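Local coordinates for cell division protein FtsI/penicillin binding protein 2 (Legionella pneumophila subsp. pneumophila ATCC 43290, PDB 4ZTK) that probably cross-links peptidoglycan at the division septum as a D,D-transpeptidase of the penicillin-binding protein family, at residues I32-I46 / A58-W71. Numbering follows the deposited sequence.
Sequences ITTAVKQYHAKSGVI and AFAESSKNKGLESW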
ATOM      1  N   ILE A  32      16.442  -1.375   3.158  1.00 27.37           N
ATOM      2  CA  ILE A  32      15.979   0.018   3.122  1.00 27.11           C
ATOM      3  C   ILE A  32      17.147   1.000   3.168  1.00 30.06           C
ATOM      4  O   ILE A  32      17.120   2.054   2.533  1.00 31.32           O
ATOM      5  CB  ILE A  32      14.951   0.351   4.239  1.00 31.42           C
ATOM      6  CG1 ILE A  32      14.251   1.675   3.934  1.00 31.68           C
ATOM      7  CG2 ILE A  32      15.605   0.405   5.623  1.00 27.39           C
ATOM      8  CD1 ILE A  32      13.523   1.692   2.598  1.00 27.39           C
ATOM      9  N   THR A  33      18.182   0.645   3.917  1.00 30.51           N
ATOM     10  CA  THR A  33      19.329   1.520   4.064  1.00 30.12           C
ATOM     11  C   THR A  33      20.058   1.603   2.715  1.00 40.38           C
ATOM     12  O   THR A  33      20.526   2.672   2.310  1.00 39.72           O
ATOM     13  CB  THR A  33      20.242   1.011   5.199  1.00 36.33           C
ATOM     14  OG1 THR A  33      21.238   1.990   5.512  1.00 53.42           O
ATOM     15  CG2 THR A  33      20.896  -0.280   4.790  1.00 38.15           C
ATOM     16  N   THR A  34      20.101   0.481   2.001  1.00 31.99           N
ATOM     17  CA  THR A  34      20.744   0.408   0.698  1.00 35.65           C
ATOM     18  C   THR A  34      19.922   1.179  -0.328  1.00 37.01           C
ATOM     19  O   THR A  34      20.464   1.928  -1.141  1.00 33.39           O
ATOM     20  CB  THR A  34      20.874  -1.054   0.233  1.00 39.10           C
ATOM     21  OG1 THR A  34      21.674  -1.788   1.171  1.00 44.75           O
ATOM     22  CG2 THR A  34      21.510  -1.129  -1.153  1.00 34.17           C
ATOM     23  N   ALA A  35      18.608   0.994  -0.272  1.00 28.97           N
ATOM     24  CA  ALA A  35      17.703   1.637  -1.219  1.00 31.61           C
ATOM     25  C   ALA A  35      17.747   3.156  -1.088  1.00 34.18           C
ATOM     26  O   ALA A  35      17.815   3.869  -2.091  1.00 32.52           O
ATOM     27  CB  ALA A  35      16.285   1.129  -1.019  1.00 30.23           C
ATOM     28  N   VAL A  36      17.709   3.640   0.152  1.00 32.34           N
ATOM     29  CA  VAL A  36      17.731   5.078   0.418  1.00 29.73           C
ATOM     30  C   VAL A  36      18.993   5.717  -0.147  1.00 31.51           C
ATOM     31  O   VAL A  36      18.943   6.784  -0.767  1.00 32.31           O
ATOM     32  CB  VAL A  36      17.597   5.381   1.928  1.00 35.47           C
ATOM     33  CG1 VAL A  36      18.055   6.798   2.240  1.00 36.74           C
ATOM     34  CG2 VAL A  36      16.161   5.159   2.389  1.00 29.62           C
ATOM     35  N   LYS A  37      20.125   5.051   0.049  1.00 31.39           N
ATOM     36  CA  LYS A  37      21.380   5.542  -0.504  1.00 36.25           C
ATOM     37  C   LYS A  37      21.385   5.475  -2.032  1.00 34.91           C
ATOM     38  O   LYS A  37      21.797   6.422  -2.702  1.00 37.12           O
ATOM     39  CB  LYS A  37      22.565   4.767   0.069  1.00 33.65           C
ATOM     40  CG  LYS A  37      23.893   5.136  -0.572  1.00 35.18           C
ATOM     41  CD  LYS A  37      25.071   4.645   0.253  1.00 39.13           C
ATOM     42  CE  LYS A  37      26.397   5.123  -0.339  1.00 45.31           C
ATOM     43  NZ  LYS A  37      26.668   4.510  -1.673  1.00 48.18           N
ATOM     44  N   GLN A  38      20.923   4.351  -2.573  1.00 32.01           N
ATOM     45  CA  GLN A  38      20.903   4.141  -4.018  1.00 43.92           C
ATOM     46  C   GLN A  38      19.984   5.136  -4.731  1.00 39.38           C
ATOM     47  O   GLN A  38      20.256   5.551  -5.855  1.00 35.93           O
ATOM     48  CB  GLN A  38      20.474   2.709  -4.335  1.00 47.07           C
ATOM     49  CG  GLN A  38      20.367   2.394  -5.819  1.00 59.75           C
ATOM     50  CD  GLN A  38      20.291   0.902  -6.087  1.00 74.85           C
ATOM     51  OE1 GLN A  38      20.551   0.089  -5.198  1.00 80.30           O
ATOM     52  NE2 GLN A  38      19.937   0.534  -7.317  1.00 74.04           N
ATOM     53  N   TYR A  39      18.906   5.522  -4.058  1.00 37.73           N
ATOM     54  CA  TYR A  39      17.904   6.403  -4.644  1.00 36.43           C
ATOM     55  C   TYR A  39      18.145   7.862  -4.280  1.00 37.44           C
ATOM     56  O   TYR A  39      17.340   8.729  -4.633  1.00 34.04           O
ATOM     57  CB  TYR A  39      16.506   6.007  -4.164  1.00 28.90           C
ATOM     58  CG  TYR A  39      16.002   4.673  -4.669  1.00 36.25           C
ATOM     59  CD1 TYR A  39      16.458   4.138  -5.868  1.00 33.63           C
ATOM     60  CD2 TYR A  39      15.052   3.956  -3.951  1.00 38.75           C
ATOM     61  CE1 TYR A  39      15.983   2.918  -6.335  1.00 34.46           C
ATOM     62  CE2 TYR A  39      14.573   2.738  -4.405  1.00 35.12           C
ATOM     63  CZ  TYR A  39      15.042   2.224  -5.597  1.00 35.23           C
ATOM     64  OH  TYR A  39      14.566   1.016  -6.048  1.00 32.96           O
ATOM     65  N   HIS A  40      19.243   8.128  -3.573  1.00 35.54           N
ATOM     66  CA  HIS A  40      19.519   9.460  -3.038  1.00 33.01           C
ATOM     67  C   HIS A  40      18.292  10.018  -2.325  1.00 37.67           C
ATOM     68  O   HIS A  40      17.999  11.205  -2.421  1.00 38.90           O
ATOM     69  CB  HIS A  40      19.941  10.423  -4.149  1.00 46.75           C
ATOM     70  CG  HIS A  40      21.129   9.961  -4.933  1.00 57.52           C
ATOM     71  ND1 HIS A  40      21.026   9.431  -6.202  1.00 59.51           N
ATOM     72  CD2 HIS A  40      22.449   9.945  -4.627  1.00 60.23           C
ATOM     73  CE1 HIS A  40      22.229   9.113  -6.644  1.00 60.63           C
ATOM     74  NE2 HIS A  40      23.110   9.412  -5.707  1.00 63.59           N
ATOM     75  N   ALA A  41      17.568   9.151  -1.631  1.00 33.69           N
ATOM     76  CA  ALA A  41      16.296   9.530  -1.032  1.00 35.44           C
ATOM     77  C   ALA A  41      16.484  10.337   0.245  1.00 37.95           C
ATOM     78  O   ALA A  41      17.497  10.211   0.935  1.00 37.30           O
ATOM     79  CB  ALA A  41      15.465   8.295  -0.751  1.00 28.71           C
ATOM     80  N   LYS A  42      15.496  11.166   0.559  1.00 40.46           N
ATOM     81  CA  LYS A  42      15.496  11.889   1.821  1.00 38.20           C
ATOM     82  C   LYS A  42      15.323  10.902   2.971  1.00 38.97           C
ATOM     83  O   LYS A  42      16.013  10.987   3.986  1.00 38.12           O
ATOM     84  CB  LYS A  42      14.386  12.938   1.843  1.00 38.14           C
ATOM     85  CG  LYS A  42      14.352  13.771   3.118  1.00 47.48           C
ATOM     86  CD  LYS A  42      13.258  14.825   3.058  1.00 56.55           C
ATOM     87  CE  LYS A  42      13.226  15.650   4.332  1.00 65.38           C
ATOM     88  NZ  LYS A  42      12.036  16.546   4.379  1.00 72.04           N
ATOM     89  N   SER A  43      14.397   9.963   2.800  1.00 38.34           N
ATOM     90  CA  SER A  43      14.207   8.886   3.765  1.00 34.61           C
ATOM     91  C   SER A  43      13.514   7.690   3.124  1.00 33.27           C
ATOM     92  O   SER A  43      13.102   7.735   1.966  1.00 33.12           O
ATOM     93  CB  SER A  43      13.387   9.362   4.966  1.00 36.47           C
ATOM     94  OG  SER A  43      12.019   9.498   4.619  1.00 38.02           O
ATOM     95  N   GLY A  44      13.375   6.621   3.892  1.00 32.12           N
ATOM     96  CA  GLY A  44      12.667   5.453   3.416  1.00 29.88           C
ATOM     97  C   GLY A  44      12.328   4.542   4.569  1.00 26.07           C
ATOM     98  O   GLY A  44      12.983   4.580   5.606  1.00 31.59           O
ATOM     99  N   VAL A  45      11.307   3.717   4.385  1.00 28.38           N
ATOM    100  CA  VAL A  45      10.867   2.805   5.427  1.00 32.05           C
ATOM    101  C   VAL A  45      10.341   1.519   4.804  1.00 30.66           C
ATOM    102  O   VAL A  45       9.733   1.545   3.734  1.00 30.08           O
ATOM    103  CB  VAL A  45       9.772   3.452   6.312  1.00 33.75           C
ATOM    104  CG1 VAL A  45       8.630   3.991   5.452  1.00 23.63           C
ATOM    105  CG2 VAL A  45       9.244   2.462   7.358  1.00 29.76           C
ATOM    106  N   ILE A  46      10.611   0.393   5.459  1.00 27.55           N
ATOM    107  CA  ILE A  46       9.998  -0.876   5.101  1.00 27.32           C
ATOM    108  C   ILE A  46       9.358  -1.501   6.333  1.00 28.29           C
ATOM    109  O   ILE A  46       9.960  -1.540   7.409  1.00 29.79           O
ATOM    110  CB  ILE A  46      11.020  -1.874   4.535  1.00 32.71           C
ATOM    111  CG1 ILE A  46      11.693  -1.307   3.285  1.00 29.02           C
ATOM    112  CG2 ILE A  46      10.344  -3.195   4.208  1.00 27.89           C
ATOM    113  CD1 ILE A  46      12.820  -2.175   2.775  1.00 29.85           C
ATOM    114  N   ALA A  58       8.449  -6.657  11.461  1.00 34.29           N
ATOM    115  CA  ALA A  58       9.687  -5.958  11.144  1.00 35.16           C
ATOM    116  C   ALA A  58       9.387  -4.534  10.699  1.00 32.56           C
ATOM    117  O   ALA A  58       8.368  -4.272  10.052  1.00 30.99           O
ATOM    118  CB  ALA A  58      10.474  -6.701  10.076  1.00 40.58           C
ATOM    119  N   PHE A  59      10.284  -3.622  11.052  1.00 32.99           N
ATOM    120  CA  PHE A  59      10.117  -2.209  10.753  1.00 35.53           C
ATOM    121  C   PHE A  59      11.498  -1.570  10.750  1.00 36.73           C
ATOM    122  O   PHE A  59      12.198  -1.604  11.757  1.00 41.85           O
ATOM    123  CB  PHE A  59       9.242  -1.555  11.827  1.00 35.59           C
ATOM    124  CG  PHE A  59       8.837  -0.139  11.515  1.00 39.47           C
ATOM    125  CD1 PHE A  59       9.736   0.908  11.660  1.00 42.02           C
ATOM    126  CD2 PHE A  59       7.549   0.147  11.102  1.00 35.44           C
ATOM    127  CE1 PHE A  59       9.360   2.207  11.376  1.00 41.15           C
ATOM    128  CE2 PHE A  59       7.166   1.448  10.818  1.00 43.27           C
ATOM    129  CZ  PHE A  59       8.074   2.478  10.956  1.00 43.94           C
ATOM    130  N   ALA A  60      11.900  -0.997   9.622  1.00 34.73           N
ATOM    131  CA  ALA A  60      13.170  -0.281   9.566  1.00 34.13           C
ATOM    132  C   ALA A  60      13.073   0.960   8.696  1.00 36.39           C
ATOM    133  O   ALA A  60      12.371   0.969   7.681  1.00 37.12           O
ATOM    134  CB  ALA A  60      14.282  -1.188   9.066  1.00 32.49           C
ATOM    135  N   GLU A  61      13.780   2.007   9.099  1.00 29.35           N
ATOM    136  CA  GLU A  61      13.833   3.235   8.316  1.00 33.40           C
ATOM    137  C   GLU A  61      15.257   3.774   8.240  1.00 30.44           C
ATOM    138  O   GLU A  61      16.090   3.478   9.094  1.00 36.52           O
ATOM    139  CB  GLU A  61      12.885   4.295   8.893  1.00 35.63           C
ATOM    140  CG  GLU A  61      13.237   4.756  10.301  1.00 42.25           C
ATOM    141  CD  GLU A  61      12.192   5.693  10.893  1.00 47.97           C
ATOM    142  OE1 GLU A  61      11.969   5.635  12.123  1.00 57.20           O
ATOM    143  OE2 GLU A  61      11.597   6.488  10.136  1.00 38.88           O
ATOM    144  N   SER A  62      15.525   4.557   7.205  1.00 34.79           N
ATOM    145  CA  SER A  62      16.821   5.191   7.018  1.00 37.53           C
ATOM    146  C   SER A  62      16.594   6.598   6.488  1.00 45.72           C
ATOM    147  O   SER A  62      15.789   6.792   5.575  1.00 36.93           O
ATOM    148  CB  SER A  62      17.666   4.391   6.027  1.00 37.86           C
ATOM    149  OG  SER A  62      18.966   4.944   5.893  1.00 39.23           O
ATOM    150  N   SER A  63      17.288   7.575   7.071  1.00 51.07           N
ATOM    151  CA  SER A  63      17.150   8.975   6.665  1.00 64.24           C
ATOM    152  C   SER A  63      18.517   9.609   6.473  1.00 69.47           C
ATOM    153  O   SER A  63      19.415   9.402   7.286  1.00 64.18           O
ATOM    154  CB  SER A  63      16.365   9.768   7.711  1.00 67.07           C
ATOM    155  OG  SER A  63      15.034   9.293   7.819  1.00 80.16           O
ATOM    156  N   LYS A  64      18.676  10.388   5.406  1.00 78.37           N
ATOM    157  CA  LYS A  64      19.983  10.959   5.089  1.00 86.68           C
ATOM    158  C   LYS A  64      20.359  12.143   5.980  1.00 92.55           C
ATOM    159  O   LYS A  64      21.530  12.324   6.318  1.00 93.18           O
ATOM    160  CB  LYS A  64      20.100  11.326   3.601  1.00 84.64           C
ATOM    161  CG  LYS A  64      19.176  12.438   3.117  1.00 86.06           C
ATOM    162  CD  LYS A  64      19.596  12.909   1.725  1.00 85.38           C
ATOM    163  CE  LYS A  64      18.538  13.785   1.066  1.00 83.81           C
ATOM    164  NZ  LYS A  64      18.250  15.026   1.837  1.00 85.53           N
ATOM    165  N   ASN A  65      19.371  12.939   6.369  1.00 95.53           N
ATOM    166  CA  ASN A  65      19.640  14.112   7.193  1.00 99.41           C
ATOM    167  C   ASN A  65      18.949  14.087   8.553  1.00 93.36           C
ATOM    168  O   ASN A  65      18.402  13.065   8.968  1.00 89.32           O
ATOM    169  CB  ASN A  65      19.305  15.400   6.434  1.00109.73           C
ATOM    170  CG  ASN A  65      17.877  15.426   5.925  1.00116.27           C
ATOM    171  OD1 ASN A  65      17.566  14.851   4.882  1.00114.91           O
ATOM    172  ND2 ASN A  65      17.002  16.107   6.658  1.00120.91           N
ATOM    173  N   LYS A  66      18.984  15.224   9.238  1.00 94.37           N
ATOM    174  CA  LYS A  66      18.483  15.336  10.602  1.00 92.26           C
ATOM    175  C   LYS A  66      17.042  15.826  10.643  1.00 90.42           C
ATOM    176  O   LYS A  66      16.473  16.210   9.621  1.00 95.61           O
ATOM    177  CB  LYS A  66      19.350  16.322  11.385  1.00 96.83           C
ATOM    178  CG  LYS A  66      19.159  17.774  10.948  1.00 99.44           C
ATOM    179  CD  LYS A  66      20.006  18.735  11.768  1.00 98.72           C
ATOM    180  CE  LYS A  66      19.603  20.181  11.511  1.00 96.85           C
ATOM    181  NZ  LYS A  66      19.693  20.555  10.073  1.00 93.30           N
ATOM    182  N   GLY A  67      16.458  15.808  11.837  1.00 84.06           N
ATOM    183  CA  GLY A  67      15.200  16.484  12.093  1.00 80.42           C
ATOM    184  C   GLY A  67      13.933  15.826  11.585  1.00 77.12           C
ATOM    185  O   GLY A  67      12.834  16.257  11.934  1.00 76.21           O
ATOM    186  N   LEU A  68      14.069  14.792  10.761  1.00 75.18           N
ATOM    187  CA  LEU A  68      12.895  14.102  10.240  1.00 72.07           C
ATOM    188  C   LEU A  68      12.113  13.407  11.347  1.00 66.19           C
ATOM    189  O   LEU A  68      12.697  12.812  12.255  1.00 59.92           O
ATOM    190  CB  LEU A  68      13.282  13.074   9.173  1.00 71.56           C
ATOM    191  CG  LEU A  68      13.594  13.577   7.765  1.00 68.34           C
ATOM    192  CD1 LEU A  68      15.095  13.597   7.532  1.00 72.33           C
ATOM    193  CD2 LEU A  68      12.886  12.715   6.726  1.00 53.51           C
ATOM    194  N   GLU A  69      10.790  13.494  11.273  1.00 63.39           N
ATOM    195  CA  GLU A  69       9.943  12.695  12.141  1.00 58.52           C
ATOM    196  C   GLU A  69      10.064  11.244  11.713  1.00 54.23           C
ATOM    197  O   GLU A  69      10.108  10.944  10.520  1.00 56.09           O
ATOM    198  CB  GLU A  69       8.486  13.140  12.052  1.00 58.46           C
ATOM    199  CG  GLU A  69       7.536  12.255  12.846  1.00 58.04           C
ATOM    200  CD  GLU A  69       6.086  12.652  12.677  1.00 63.77           C
ATOM    201  OE1 GLU A  69       5.228  12.090  13.393  1.00 65.42           O
ATOM    202  OE2 GLU A  69       5.803  13.523  11.828  1.00 69.10           O
ATOM    203  N   SER A  70      10.135  10.343  12.684  1.00 49.19           N
ATOM    204  CA  SER A  70      10.214   8.926  12.384  1.00 44.79           C
ATOM    205  C   SER A  70       8.964   8.444  11.654  1.00 44.32           C
ATOM    206  O   SER A  70       7.859   8.915  11.919  1.00 40.02           O
ATOM    207  CB  SER A  70      10.399   8.120  13.667  1.00 38.86           C
ATOM    208  OG  SER A  70      10.237   6.737  13.406  1.00 38.46           O
ATOM    209  N   TRP A  71       9.144   7.490  10.745  1.00 39.59           N
ATOM    210  CA  TRP A  71       8.017   6.849  10.080  1.00 32.84           C
ATOM    211  C   TRP A  71       7.205   5.986  11.044  1.00 38.49           C
ATOM    212  O   TRP A  71       6.169   5.446  10.669  1.00 36.76           O
ATOM    213  CB  TRP A  71       8.493   5.997   8.902  1.00 29.76           C
ATOM    214  CG  TRP A  71       8.922   6.804   7.729  1.00 33.20           C
ATOM    215  CD1 TRP A  71      10.200   7.117   7.369  1.00 33.20           C
ATOM    216  CD2 TRP A  71       8.068   7.411   6.753  1.00 33.91           C
ATOM    217  NE1 TRP A  71      10.195   7.880   6.226  1.00 28.41           N
ATOM    218  CE2 TRP A  71       8.899   8.074   5.828  1.00 26.22           C
ATOM    219  CE3 TRP A  71       6.681   7.458   6.573  1.00 28.22           C
ATOM    220  CZ2 TRP A  71       8.387   8.775   4.738  1.00 34.29           C
ATOM    221  CZ3 TRP A  71       6.174   8.155   5.491  1.00 33.12           C
ATOM    222  CH2 TRP A  71       7.027   8.804   4.586  1.00 36.27           C
TER
HETATM  223  O   HOH W   1      20.676   5.035   3.587  1.00 51.69           O
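Val45 turns one methyl to each of two aromatic rings of residues 58-71, both in CH-pi contact. Its CG1 lies over one face of the Trp71 indole, 3.8 Å from the centroid of the five-membered ring. Over a face of the other ring, Val45 CG2 comes to 3.8 Å from Phe59 CZ. A chi1 of 53° sets CG1 between the backbone N and the carbonyl carbon, facing Trp71, and leaves CG2 anti to N, facing Phe59. At the pyrrole edge of the indole, Trp71 NE1 donates to Ser43 OG (2.9 Å), which lies only 7° out of the ring plane; this buried hydroxyl also bonds the carboxylate of Glu281. The backbone N of Trp71 is held by Glu61 OE2 (2.7 Å), from the syn side but 21° out of the carboxylate plane.

Strands 43-46 and 58-63 form the antiparallel hairpin at one border of the five-stranded sheet characteristic of the penicillin-binding transpeptidase fold, in which 56-63 is the outermost strand. Paired bonds join Gly44 to Ser62 and Ile46 to Ala60, and Lys64 N continues the pairing to Lys42 O (3.1 Å). On the other sheet face helix 32-38 packs 7.5 Å from the axis of strand 58-63: Ile32 CG2 meets Ala60 CB, and Val36 CG2 touches Ser62 CB at 4.0 Å. A water links Thr33 O to Ser62 OG.

Whereas Ser43, Val45 and Trp71 are buried and closely packed, the turn at 64-65 is exposed and poorly ordered. Here Lys42 CE packs on Leu68 CD2 (3.8 Å) as the two side chains cross, and Lys64 CG and CD lie by Ala41 O.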